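Local structure of dITP/XTP pyrophosphatase (3TQU) at residues F49-K62 and H122-P136. The protein probably hydrolyses non-canonical purine nucleoside triphosphates such as XTP, dITP and ITP to their monophosphates and diphosphate, clearing them from the nucleotide pool. Sequence-based numbering, arbitrary orientation.
Sequences FVENAIIKARHAAK and HCVIALMENENDPAP
Val124 projects from its strand between Phe49 and Val50, its two methyls dividing the work. CG2 meets Phe49 CB at 3.7 Å, while CG1, placed anti to the backbone N, packs against the backbone and CB of Val50. The Phe49 ring lies beside His122, its CE2 3.7 Å from His122 CB; the two rings are nearly parallel (21° between planes) but slid so far apart that they scarcely overlap. Phe49 also packs on Asp72, a calcium ligand in the crystal and the predicted proton acceptor and magnesium ligand, so this end of the contact borders the metal site. Small residues let the helix settle close to the strand in the middle: Ala53 CB and Ala126 CB lie 3.9 Å apart, and Ile54 CG1 flanks Ala126 from the side. Farther along, Ala57 CB rests on CG of selenomethionine Met128. Beyond the strand's end, the turn from Asn130 to Asp133 continues the contact. Arg58 CG packs on Glu131 O, and the aliphatic part of Glu131 crosses Lys62 at roughly a right angle, CB to CB 3.7 Å. No direct salt bridge forms there; a water instead links Lys62 NZ to Glu131 OE2. Asp133 OD2 accepts a nearly straight bond from Glu129 N (174°), bracing the turn. Arg58 NH2 hydrogen-bonds Ser47 and forms a salt bridge with Glu51, both of the second subunit. Segment 49-62 thus runs over strand residues 122-128 with their N-to-C directions 34° apart; strand 118-128 lies antiparallel between strands 68-77 and 137-147, while helix 185-199 packs against Cys123 and Ile125 on the sheet's other face.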
# COMPACT_ATOMS: atom_id res chain seq x y z
N PHE A 49 2.96 6.77 -5.14
CA PHE A 49 4.10 5.88 -5.27
C PHE A 49 3.65 4.42 -5.28
O PHE A 49 4.13 3.61 -6.09
CB PHE A 49 5.11 6.10 -4.14
CG PHE A 49 5.58 7.53 -4.02
CD1 PHE A 49 6.29 8.12 -5.05
CD2 PHE A 49 5.32 8.26 -2.87
CE1 PHE A 49 6.72 9.44 -4.95
CE2 PHE A 49 5.74 9.57 -2.76
CZ PHE A 49 6.45 10.16 -3.80
N VAL A 50 2.70 4.09 -4.41
CA VAL A 50 2.25 2.71 -4.31
C VAL A 50 1.63 2.22 -5.62
O VAL A 50 1.85 1.08 -6.03
CB VAL A 50 1.27 2.50 -3.13
CG1 VAL A 50 0.05 3.39 -3.29
CG2 VAL A 50 0.87 1.04 -3.02
N GLU A 51 0.86 3.08 -6.28
CA GLU A 51 0.28 2.73 -7.57
C GLU A 51 1.34 2.43 -8.63
O GLU A 51 1.20 1.49 -9.42
CB GLU A 51 -0.67 3.83 -8.06
CG GLU A 51 -2.02 3.81 -7.37
CD GLU A 51 -2.86 5.03 -7.70
OE1 GLU A 51 -2.39 6.15 -7.45
OE2 GLU A 51 -3.99 4.86 -8.20
N ASN A 52 2.40 3.22 -8.66
CA ASN A 52 3.47 3.01 -9.62
C ASN A 52 4.28 1.76 -9.30
O ASN A 52 4.65 1.00 -10.19
CB ASN A 52 4.37 4.24 -9.71
CG ASN A 52 3.71 5.40 -10.43
OD1 ASN A 52 2.94 5.20 -11.37
ND2 ASN A 52 4.00 6.62 -9.99
N ALA A 53 4.52 1.54 -8.01
CA ALA A 53 5.22 0.35 -7.56
C ALA A 53 4.48 -0.90 -8.01
O ALA A 53 5.09 -1.86 -8.50
CB ALA A 53 5.38 0.36 -6.04
N ILE A 54 3.16 -0.89 -7.86
CA ILE A 54 2.35 -2.03 -8.28
C ILE A 54 2.34 -2.19 -9.79
O ILE A 54 2.50 -3.30 -10.31
CB ILE A 54 0.90 -1.92 -7.76
CG1 ILE A 54 0.88 -2.17 -6.25
CG2 ILE A 54 0.01 -2.92 -8.46
CD1 ILE A 54 -0.42 -1.79 -5.58
N ILE A 55 2.18 -1.08 -10.50
CA ILE A 55 2.16 -1.09 -11.96
C ILE A 55 3.40 -1.78 -12.51
O ILE A 55 3.32 -2.60 -13.42
CB ILE A 55 2.06 0.33 -12.54
CG1 ILE A 55 0.64 0.88 -12.37
CG2 ILE A 55 2.45 0.34 -14.01
CD1 ILE A 55 0.47 2.32 -12.84
N LYS A 56 4.55 -1.46 -11.93
CA LYS A 56 5.83 -1.96 -12.43
C LYS A 56 6.08 -3.41 -12.02
O LYS A 56 6.61 -4.21 -12.79
CB LYS A 56 6.97 -1.05 -12.00
CG LYS A 56 6.84 0.38 -12.53
CD LYS A 56 8.07 1.21 -12.25
CE LYS A 56 8.31 1.38 -10.76
NZ LYS A 56 9.45 2.31 -10.50
N ALA A 57 5.69 -3.76 -10.80
CA ALA A 57 5.84 -5.14 -10.33
C ALA A 57 4.89 -6.08 -11.07
O ALA A 57 5.29 -7.18 -11.46
CB ALA A 57 5.61 -5.22 -8.82
N ARG A 58 3.65 -5.66 -11.26
CA ARG A 58 2.68 -6.49 -11.96
C ARG A 58 3.12 -6.75 -13.40
O ARG A 58 2.94 -7.85 -13.92
CB ARG A 58 1.29 -5.86 -11.97
CG ARG A 58 0.26 -6.71 -12.70
CD ARG A 58 -0.92 -5.91 -13.20
NE ARG A 58 -1.71 -5.31 -12.13
CZ ARG A 58 -1.82 -4.00 -11.93
NH1 ARG A 58 -1.19 -3.16 -12.74
NH2 ARG A 58 -2.55 -3.54 -10.94
N HIS A 59 3.69 -5.73 -14.03
CA HIS A 59 4.19 -5.83 -15.39
C HIS A 59 5.29 -6.88 -15.47
O HIS A 59 5.25 -7.79 -16.30
CB HIS A 59 4.71 -4.48 -15.87
CG HIS A 59 5.32 -4.50 -17.23
ND1 HIS A 59 4.61 -4.84 -18.36
CD2 HIS A 59 6.58 -4.23 -17.65
CE1 HIS A 59 5.41 -4.77 -19.42
NE2 HIS A 59 6.61 -4.40 -19.01
N ALA A 60 6.28 -6.75 -14.59
CA ALA A 60 7.41 -7.68 -14.57
C ALA A 60 6.95 -9.11 -14.33
O ALA A 60 7.43 -10.05 -14.98
CB ALA A 60 8.42 -7.25 -13.52
N ALA A 61 6.01 -9.29 -13.41
CA ALA A 61 5.49 -10.61 -13.08
C ALA A 61 4.73 -11.21 -14.25
O ALA A 61 4.83 -12.41 -14.53
CB ALA A 61 4.59 -10.55 -11.84
N LYS A 62 3.95 -10.37 -14.92
CA LYS A 62 3.16 -10.80 -16.06
C LYS A 62 4.05 -11.36 -17.16
O LYS A 62 3.80 -12.44 -17.71
CB LYS A 62 2.34 -9.63 -16.60
CG LYS A 62 1.37 -10.01 -17.70
CD LYS A 62 0.70 -8.77 -18.27
CE LYS A 62 -0.38 -9.14 -19.27
NZ LYS A 62 -1.46 -9.94 -18.63
N HIS A 122 9.98 9.38 0.38
CA HIS A 122 9.17 8.18 0.49
C HIS A 122 9.72 7.09 -0.41
O HIS A 122 10.12 7.35 -1.55
CB HIS A 122 7.72 8.46 0.10
CG HIS A 122 7.03 9.43 1.00
ND1 HIS A 122 6.17 9.02 2.01
CD2 HIS A 122 7.07 10.78 1.06
CE1 HIS A 122 5.71 10.09 2.64
NE2 HIS A 122 6.24 11.17 2.08
N CYS A 123 9.72 5.86 0.09
CA CYS A 123 10.02 4.70 -0.73
C CYS A 123 8.95 3.64 -0.51
O CYS A 123 8.75 3.16 0.61
CB CYS A 123 11.39 4.11 -0.40
SG CYS A 123 11.74 2.57 -1.30
N VAL A 124 8.25 3.27 -1.58
CA VAL A 124 7.22 2.25 -1.49
C VAL A 124 7.63 1.06 -2.34
O VAL A 124 7.83 1.20 -3.55
CB VAL A 124 5.85 2.77 -1.95
CG1 VAL A 124 4.79 1.67 -1.81
CG2 VAL A 124 5.45 4.00 -1.16
N ILE A 125 7.75 -0.09 -1.70
CA ILE A 125 8.11 -1.33 -2.37
C ILE A 125 6.87 -2.21 -2.48
O ILE A 125 6.11 -2.35 -1.52
CB ILE A 125 9.20 -2.08 -1.58
CG1 ILE A 125 10.49 -1.26 -1.55
CG2 ILE A 125 9.46 -3.46 -2.18
CD1 ILE A 125 11.60 -1.86 -0.71
N ALA A 126 6.66 -2.77 -3.66
CA ALA A 126 5.58 -3.73 -3.85
C ALA A 126 6.16 -5.06 -4.31
O ALA A 126 6.95 -5.11 -5.25
CB ALA A 126 4.56 -3.21 -4.85
N LEU A 127 5.76 -6.13 -3.63
CA LEU A 127 6.15 -7.48 -4.03
C LEU A 127 4.91 -8.28 -4.41
O LEU A 127 4.02 -8.49 -3.58
CB LEU A 127 6.90 -8.17 -2.89
CG LEU A 127 7.26 -9.64 -3.11
CD1 LEU A 127 8.04 -9.80 -4.41
CD2 LEU A 127 8.06 -10.19 -1.93
N MSE A 128 4.85 -8.71 -5.67
CA MSE A 128 3.71 -9.48 -6.17
C MSE A 128 4.09 -10.95 -6.35
O MSE A 128 5.14 -11.26 -6.89
CB MSE A 128 3.26 -8.92 -7.52
CG MSE A 128 2.85 -7.46 -7.50
SE MSE A 128 0.93 -7.26 -7.27
CE MSE A 128 0.34 -7.89 -9.02
N GLU A 129 3.22 -11.85 -5.89
CA GLU A 129 3.44 -13.28 -6.10
C GLU A 129 3.31 -13.62 -7.58
O GLU A 129 4.09 -14.41 -8.12
CB GLU A 129 2.47 -14.11 -5.27
CG GLU A 129 2.69 -15.61 -5.38
CD GLU A 129 4.11 -16.02 -5.01
OE1 GLU A 129 4.77 -15.27 -4.26
OE2 GLU A 129 4.56 -17.08 -5.49
N ASN A 130 2.31 -13.02 -8.23
CA ASN A 130 2.19 -13.06 -9.68
C ASN A 130 1.34 -11.88 -10.16
O ASN A 130 0.93 -11.05 -9.35
CB ASN A 130 1.64 -14.40 -10.18
CG ASN A 130 0.29 -14.74 -9.60
OD1 ASN A 130 -0.61 -13.90 -9.52
ND2 ASN A 130 0.13 -15.99 -9.18
N GLU A 131 1.08 -11.80 -11.46
CA GLU A 131 0.42 -10.61 -11.99
C GLU A 131 -1.02 -10.47 -11.51
O GLU A 131 -1.59 -9.38 -11.56
CB GLU A 131 0.50 -10.56 -13.52
CG GLU A 131 -0.36 -11.59 -14.24
CD GLU A 131 0.38 -12.89 -14.48
OE1 GLU A 131 1.28 -13.22 -13.69
OE2 GLU A 131 0.05 -13.57 -15.47
N ASN A 132 -1.61 -11.56 -11.05
CA ASN A 132 -2.99 -11.54 -10.56
C ASN A 132 -3.10 -11.37 -9.04
O ASN A 132 -4.21 -11.32 -8.50
CB ASN A 132 -3.76 -12.78 -11.00
CG ASN A 132 -3.87 -12.89 -12.51
OD1 ASN A 132 -3.37 -13.83 -13.12
ND2 ASN A 132 -4.54 -11.92 -13.13
N ASP A 133 -1.96 -11.27 -8.36
CA ASP A 133 -1.94 -11.07 -6.91
C ASP A 133 -2.69 -9.79 -6.53
O ASP A 133 -2.29 -8.70 -6.93
CB ASP A 133 -0.49 -11.00 -6.40
CG ASP A 133 -0.39 -11.02 -4.88
OD1 ASP A 133 -1.43 -10.91 -4.20
OD2 ASP A 133 0.74 -11.13 -4.37
N PRO A 134 -3.78 -9.93 -5.76
CA PRO A 134 -4.59 -8.78 -5.34
C PRO A 134 -4.11 -8.17 -4.03
O PRO A 134 -4.60 -7.11 -3.64
CB PRO A 134 -5.97 -9.41 -5.14
CG PRO A 134 -5.65 -10.78 -4.64
CD PRO A 134 -4.40 -11.21 -5.36
N ALA A 135 -3.17 -8.84 -3.37
CA ALA A 135 -2.71 -8.41 -2.05
C ALA A 135 -1.19 -8.44 -1.95
O ALA A 135 -0.62 -9.18 -1.14
CB ALA A 135 -3.32 -9.29 -0.98
N PRO A 136 -0.52 -7.62 -2.78
CA PRO A 136 0.94 -7.58 -2.77
C PRO A 136 1.45 -7.11 -1.42
O PRO A 136 0.76 -6.37 -0.72
CB PRO A 136 1.27 -6.54 -3.85
CG PRO A 136 0.05 -5.69 -3.93
CD PRO A 136 -1.10 -6.63 -3.70
O HOH W 1 2.85 -14.59 -16.14
O HOH W 2 -1.13 -12.89 -18.40